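Local coordinates for uncharacterized protein (Pseudomonas aeruginosa UCBPP-PA14, PDB 3FD9) that is an antiactivator that probably represses the type III secretion regulon by disrupting self-association and DNA binding of the transcriptional activator ExsA, at residues A[35-40]-A[69-73]; A[26-32]-A[61-65]. All blocks are in the same frame, centred on the assembly; numbering follows the deposited sequence.

Both contacts lie in the ExsD N-terminal domain and use helix 30-39. Contact 1 pairs the later turns of this helix with helix 66-76, 35-40 against 69-73; contact 2 pairs its start and the loop before it, residues 26-32, with the loop 61-65 that leads into helix 66-76. Along the chain the order is 26-32, 35-40, 61-65, 69-73, so the segments alternate, and helices 42-50 and 52-60 fill the connection. The centres lie about 12 Å apart, and the contacts meet where V69 packs on Q32 and I72 on L64. Polar bonds at the helix starts thus give way to an apolar seam, and both contacts reach a second subunit.

Contact 1. Residues A[35-40]-A[69-73]; sequences LLQRML and VRQIL
L73 and L36 meet through their CD2 methyls, 3.9 Å apart, at the middle of an apolar seam between two near-parallel helices of the ExsD N-terminal domain. The axes of 35-39 and 69-73 run in the same direction within 13° and come no closer than 11.1 Å, so the gap is bridged by branched side chains without any hydrogen bond across it. L73 buries more surface here than any other residue of the two segments. Its CG stands anti to the carbonyl carbon (chi1 -64°), which turns the isobutyl group to the opposing helix although the bond leaving its CA runs along the interface. CD2 then serves three partners: besides L36 it touches CB of M39, a selenomethionine, at 3.8 Å and CD2 of L40. The other methyl, CD1, lies against M39 CG, while the selenium end of that bent chain leads off from the contact. L36 uses a single methyl in return. Its CD2 fits among V69 CG1, 4.0 Å away, I72 CG2 and L73 CD2, which come from two successive turns of helix 66-76. L35 adds its own CD2 to the V69 side of this cluster. At the far end L40, the first residue past helix 30-39, carries the packing beyond the last turn. I72 also touches L48, and L40 touches L45, so helix 42-50 borders the seam. A second subunit packs its L201 on L73 and its W193 on M39, placing this part of the domain at a subunit interface; there R38 also forms a salt bridge with E112 of that subunit. I72 and L40 cross at about a right angle, with I72 CG2 4.0 Å from L40 CD1.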
loop_
_atom_site.group_PDB
_atom_site.type_symbol
_atom_site.label_atom_id
_atom_site.label_comp_id
_atom_site.label_asym_id
_atom_site.label_seq_id
_atom_site.Cartn_x
_atom_site.Cartn_y
_atom_site.Cartn_z
ATOM N N LEU A 35 -4.730 -16.157 -1.014
ATOM C CA LEU A 35 -4.741 -17.335 -1.860
ATOM C C LEU A 35 -3.585 -18.228 -1.453
ATOM O O LEU A 35 -3.728 -19.444 -1.324
ATOM C CB LEU A 35 -4.610 -16.930 -3.321
ATOM C CG LEU A 35 -4.446 -18.067 -4.326
ATOM C CD1 LEU A 35 -5.569 -19.089 -4.211
ATOM C CD2 LEU A 35 -4.355 -17.495 -5.740
ATOM N N LEU A 36 -2.434 -17.602 -1.243
ATOM C CA LEU A 36 -1.245 -18.307 -0.806
ATOM C C LEU A 36 -1.477 -18.978 0.540
ATOM O O LEU A 36 -1.066 -20.113 0.738
ATOM C CB LEU A 36 -0.054 -17.355 -0.729
ATOM C CG LEU A 36 0.385 -16.742 -2.057
ATOM C CD1 LEU A 36 1.425 -15.666 -1.834
ATOM C CD2 LEU A 36 0.904 -17.818 -2.990
ATOM N N GLN A 37 -2.144 -18.291 1.459
ATOM C CA GLN A 37 -2.369 -18.856 2.780
ATOM C C GLN A 37 -3.241 -20.090 2.703
ATOM O O GLN A 37 -3.070 -21.030 3.470
ATOM C CB GLN A 37 -2.968 -17.827 3.728
ATOM C CG GLN A 37 -1.913 -16.934 4.345
ATOM C CD GLN A 37 -2.487 -15.836 5.219
ATOM O OE1 GLN A 37 -3.649 -15.437 5.068
ATOM N NE2 GLN A 37 -1.665 -15.331 6.141
ATOM N N ARG A 38 -4.173 -20.100 1.763
ATOM C CA ARG A 38 -5.094 -21.224 1.631
ATOM C C ARG A 38 -4.399 -22.426 0.995
ATOM O O ARG A 38 -4.675 -23.579 1.355
ATOM C CB ARG A 38 -6.317 -20.804 0.814
ATOM C CG ARG A 38 -7.236 -21.933 0.459
ATOM C CD ARG A 38 -7.841 -22.559 1.709
ATOM N NE ARG A 38 -8.698 -21.642 2.452
ATOM C CZ ARG A 38 -9.320 -21.955 3.584
ATOM N NH1 ARG A 38 -9.180 -23.162 4.106
ATOM N NH2 ARG A 38 -10.084 -21.064 4.200
HETATM N N MSE A 39 -3.495 -22.153 0.055
HETATM C CA MSE A 39 -2.933 -23.208 -0.777
HETATM C C MSE A 39 -1.655 -23.810 -0.199
HETATM O O MSE A 39 -1.377 -25.003 -0.369
HETATM C CB MSE A 39 -2.681 -22.689 -2.191
HETATM C CG MSE A 39 -3.914 -22.135 -2.849
HETATM SE SE MSE A 39 -5.395 -23.419 -2.837
HETATM C CE MSE A 39 -6.874 -22.163 -2.780
ATOM N N LEU A 40 -0.878 -22.973 0.481
ATOM C CA LEU A 40 0.376 -23.394 1.075
ATOM C C LEU A 40 0.202 -23.712 2.552
ATOM O O LEU A 40 -0.361 -22.910 3.302
ATOM C CB LEU A 40 1.430 -22.301 0.915
ATOM C CG LEU A 40 1.952 -22.055 -0.496
ATOM C CD1 LEU A 40 3.226 -21.221 -0.447
ATOM C CD2 LEU A 40 2.225 -23.366 -1.192
ATOM N N VAL A 69 2.799 -15.687 -8.561
ATOM C CA VAL A 69 1.967 -16.477 -7.661
ATOM C C VAL A 69 1.863 -17.928 -8.140
ATOM O O VAL A 69 2.086 -18.858 -7.357
ATOM C CB VAL A 69 0.561 -15.890 -7.475
ATOM C CG1 VAL A 69 -0.306 -16.870 -6.708
ATOM C CG2 VAL A 69 0.631 -14.565 -6.747
ATOM N N ARG A 70 1.538 -18.130 -9.415
ATOM C CA ARG A 70 1.393 -19.487 -9.930
ATOM C C ARG A 70 2.666 -20.306 -9.712
ATOM O O ARG A 70 2.600 -21.435 -9.214
ATOM C CB ARG A 70 1.001 -19.500 -11.410
ATOM C CG ARG A 70 0.253 -20.761 -11.802
ATOM C CD ARG A 70 0.095 -20.919 -13.310
ATOM N NE ARG A 70 1.137 -21.760 -13.902
ATOM C CZ ARG A 70 1.992 -21.346 -14.829
ATOM N NH1 ARG A 70 1.920 -20.103 -15.280
ATOM N NH2 ARG A 70 2.907 -22.174 -15.316
ATOM N N GLN A 71 3.812 -19.732 -10.076
ATOM C CA GLN A 71 5.098 -20.408 -9.942
ATOM C C GLN A 71 5.372 -20.820 -8.507
ATOM O O GLN A 71 5.864 -21.915 -8.249
ATOM C CB GLN A 71 6.236 -19.535 -10.459
ATOM C CG GLN A 71 6.365 -19.535 -11.979
ATOM C CD GLN A 71 6.714 -20.906 -12.547
ATOM O OE1 GLN A 71 7.674 -21.550 -12.106
ATOM N NE2 GLN A 71 5.938 -21.357 -13.533
ATOM N N ILE A 72 5.050 -19.940 -7.569
ATOM C CA ILE A 72 5.161 -20.279 -6.159
ATOM C C ILE A 72 4.375 -21.553 -5.870
ATOM O O ILE A 72 4.926 -22.526 -5.362
ATOM C CB ILE A 72 4.633 -19.149 -5.270
ATOM C CG1 ILE A 72 5.567 -17.948 -5.351
ATOM C CG2 ILE A 72 4.505 -19.625 -3.836
ATOM C CD1 ILE A 72 5.054 -16.722 -4.658
ATOM N N LEU A 73 3.091 -21.547 -6.217
ATOM C CA LEU A 73 2.235 -22.708 -5.985
ATOM C C LEU A 73 2.771 -23.944 -6.701
ATOM O O LEU A 73 2.648 -25.071 -6.213
ATOM C CB LEU A 73 0.795 -22.426 -6.425
ATOM C CG LEU A 73 0.060 -21.326 -5.654
ATOM C CD1 LEU A 73 -1.411 -21.374 -5.977
ATOM C CD2 LEU A 73 0.270 -21.453 -4.155
#

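Contact 2. Residues A[26-32]-A[61-65]; sequences GIISARQ and GLALG
G61, with the positive phi of a Schellman motif ending helix 52-60, offers its bare backbone to I27: CD1 of the isoleucine lies 3.6 Å from G61 C. The bend of I27 at chi2 (-63°) brings this terminal methyl round to the glycine, and CD1 also approaches the amide N of L62. L62 turns its own side chain away from this strip, onto W102 of helix 96-115. A63 returns to the contact, its CB 3.5 Å from G26 O and its CA-H making a bent contact with I27 O at 3.5 Å from CA. That carbonyl chiefly serves the next residue: L64 N donates to I27 O over 2.9 Å, in the carbonyl plane and nearly straight, tying the two loops together by their backbones. L64 sends its side chain between the segments, where CD1 lies alongside I28 CD1 at 3.9 Å, the two chains pointing the same way. The carbonyl of L64 meets a capping box at the start of helix 30-39. Here S29 is the N-cap: its OG accepts from Q32 N, and Q32 OE1 accepts from S29 N on a lone pair, 2.9 Å away. With OE1 so engaged, the amide is held with NE2 facing the loop, and Q32 NE2 donates to L64 O across 3.0 Å. This bond is straight at the hydrogen, yet the donor stands above the carbonyl plane, 73° out of it. G65 occupies the N-cap position of helix 66-76, and its amide N donates to E68 OE1 in the first turn.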
loop_
_atom_site.group_PDB
_atom_site.type_symbol
_atom_site.label_atom_id
_atom_site.label_comp_id
_atom_site.label_asym_id
_atom_site.label_seq_id
_atom_site.Cartn_x
_atom_site.Cartn_y
_atom_site.Cartn_z
ATOM N N GLY A 26 4.238 -3.654 -0.086
ATOM C CA GLY A 26 3.474 -3.786 -1.316
ATOM C C GLY A 26 4.086 -4.788 -2.277
ATOM O O GLY A 26 4.022 -4.627 -3.496
ATOM N N ILE A 27 4.698 -5.827 -1.723
ATOM C CA ILE A 27 5.282 -6.876 -2.540
ATOM C C ILE A 27 4.211 -7.910 -2.855
ATOM O O ILE A 27 4.186 -8.486 -3.946
ATOM C CB ILE A 27 6.476 -7.539 -1.822
ATOM C CG1 ILE A 27 7.566 -6.505 -1.571
ATOM C CG2 ILE A 27 7.063 -8.670 -2.658
ATOM C CD1 ILE A 27 8.150 -5.923 -2.858
ATOM N N ILE A 28 3.324 -8.120 -1.884
ATOM C CA ILE A 28 2.243 -9.090 -1.971
ATOM C C ILE A 28 0.924 -8.415 -1.569
ATOM O O ILE A 28 0.803 -7.882 -0.464
ATOM C CB ILE A 28 2.503 -10.261 -1.016
ATOM C CG1 ILE A 28 3.905 -10.822 -1.235
ATOM C CG2 ILE A 28 1.471 -11.348 -1.201
ATOM C CD1 ILE A 28 4.089 -12.250 -0.762
ATOM N N SER A 29 -0.065 -8.427 -2.455
ATOM C CA SER A 29 -1.339 -7.796 -2.137
ATOM C C SER A 29 -2.121 -8.624 -1.120
ATOM O O SER A 29 -1.804 -9.786 -0.888
ATOM C CB SER A 29 -2.170 -7.590 -3.400
ATOM O OG SER A 29 -2.617 -8.833 -3.906
ATOM N N ALA A 30 -3.138 -8.024 -0.511
ATOM C CA ALA A 30 -3.984 -8.742 0.436
ATOM C C ALA A 30 -4.645 -9.912 -0.269
ATOM O O ALA A 30 -4.681 -11.029 0.256
ATOM C CB ALA A 30 -5.035 -7.820 1.025
ATOM N N ARG A 31 -5.167 -9.645 -1.464
ATOM C CA ARG A 31 -5.777 -10.674 -2.292
ATOM C C ARG A 31 -4.821 -11.852 -2.485
ATOM O O ARG A 31 -5.198 -13.011 -2.292
ATOM C CB ARG A 31 -6.162 -10.088 -3.646
ATOM C CG ARG A 31 -7.142 -10.931 -4.431
ATOM C CD ARG A 31 -7.343 -10.391 -5.837
ATOM N NE ARG A 31 -6.067 -10.160 -6.507
ATOM C CZ ARG A 31 -5.194 -11.112 -6.848
ATOM N NH1 ARG A 31 -5.443 -12.391 -6.575
ATOM N NH2 ARG A 31 -4.059 -10.784 -7.459
ATOM N N GLN A 32 -3.583 -11.548 -2.873
ATOM C CA GLN A 32 -2.602 -12.591 -3.180
ATOM C C GLN A 32 -2.251 -13.418 -1.962
ATOM O O GLN A 32 -2.233 -14.648 -2.023
ATOM C CB GLN A 32 -1.332 -11.998 -3.771
ATOM C CG GLN A 32 -1.541 -11.435 -5.161
ATOM C CD GLN A 32 -0.335 -10.681 -5.667
ATOM O OE1 GLN A 32 0.296 -9.924 -4.925
ATOM N NE2 GLN A 32 -0.000 -10.887 -6.938
ATOM N N GLY A 61 11.737 -4.154 -4.402
ATOM C CA GLY A 61 10.402 -3.603 -4.540
ATOM C C GLY A 61 9.615 -4.201 -5.693
ATOM O O GLY A 61 8.712 -3.558 -6.235
ATOM N N LEU A 62 9.938 -5.437 -6.060
ATOM C CA LEU A 62 9.332 -6.061 -7.232
ATOM C C LEU A 62 8.071 -6.886 -6.927
ATOM O O LEU A 62 8.131 -8.096 -6.726
ATOM C CB LEU A 62 10.367 -6.899 -7.986
ATOM C CG LEU A 62 11.573 -6.106 -8.506
ATOM C CD1 LEU A 62 12.592 -7.017 -9.157
ATOM C CD2 LEU A 62 11.128 -5.038 -9.485
ATOM N N ALA A 63 6.930 -6.208 -6.929
ATOM C CA ALA A 63 5.642 -6.805 -6.603
ATOM C C ALA A 63 5.325 -8.058 -7.414
ATOM O O ALA A 63 5.616 -8.116 -8.600
ATOM C CB ALA A 63 4.547 -5.769 -6.804
ATOM N N LEU A 64 4.698 -9.042 -6.779
ATOM C CA LEU A 64 4.317 -10.270 -7.471
ATOM C C LEU A 64 3.128 -10.055 -8.405
ATOM O O LEU A 64 2.254 -9.233 -8.130
ATOM C CB LEU A 64 3.965 -11.369 -6.465
ATOM C CG LEU A 64 4.945 -11.623 -5.320
ATOM C CD1 LEU A 64 4.526 -12.863 -4.571
ATOM C CD2 LEU A 64 6.354 -11.780 -5.848
ATOM N N GLY A 65 3.092 -10.819 -9.494
ATOM C CA GLY A 65 1.963 -10.796 -10.407
ATOM C C GLY A 65 1.342 -12.173 -10.504
ATOM O O GLY A 65 1.672 -13.050 -9.715
#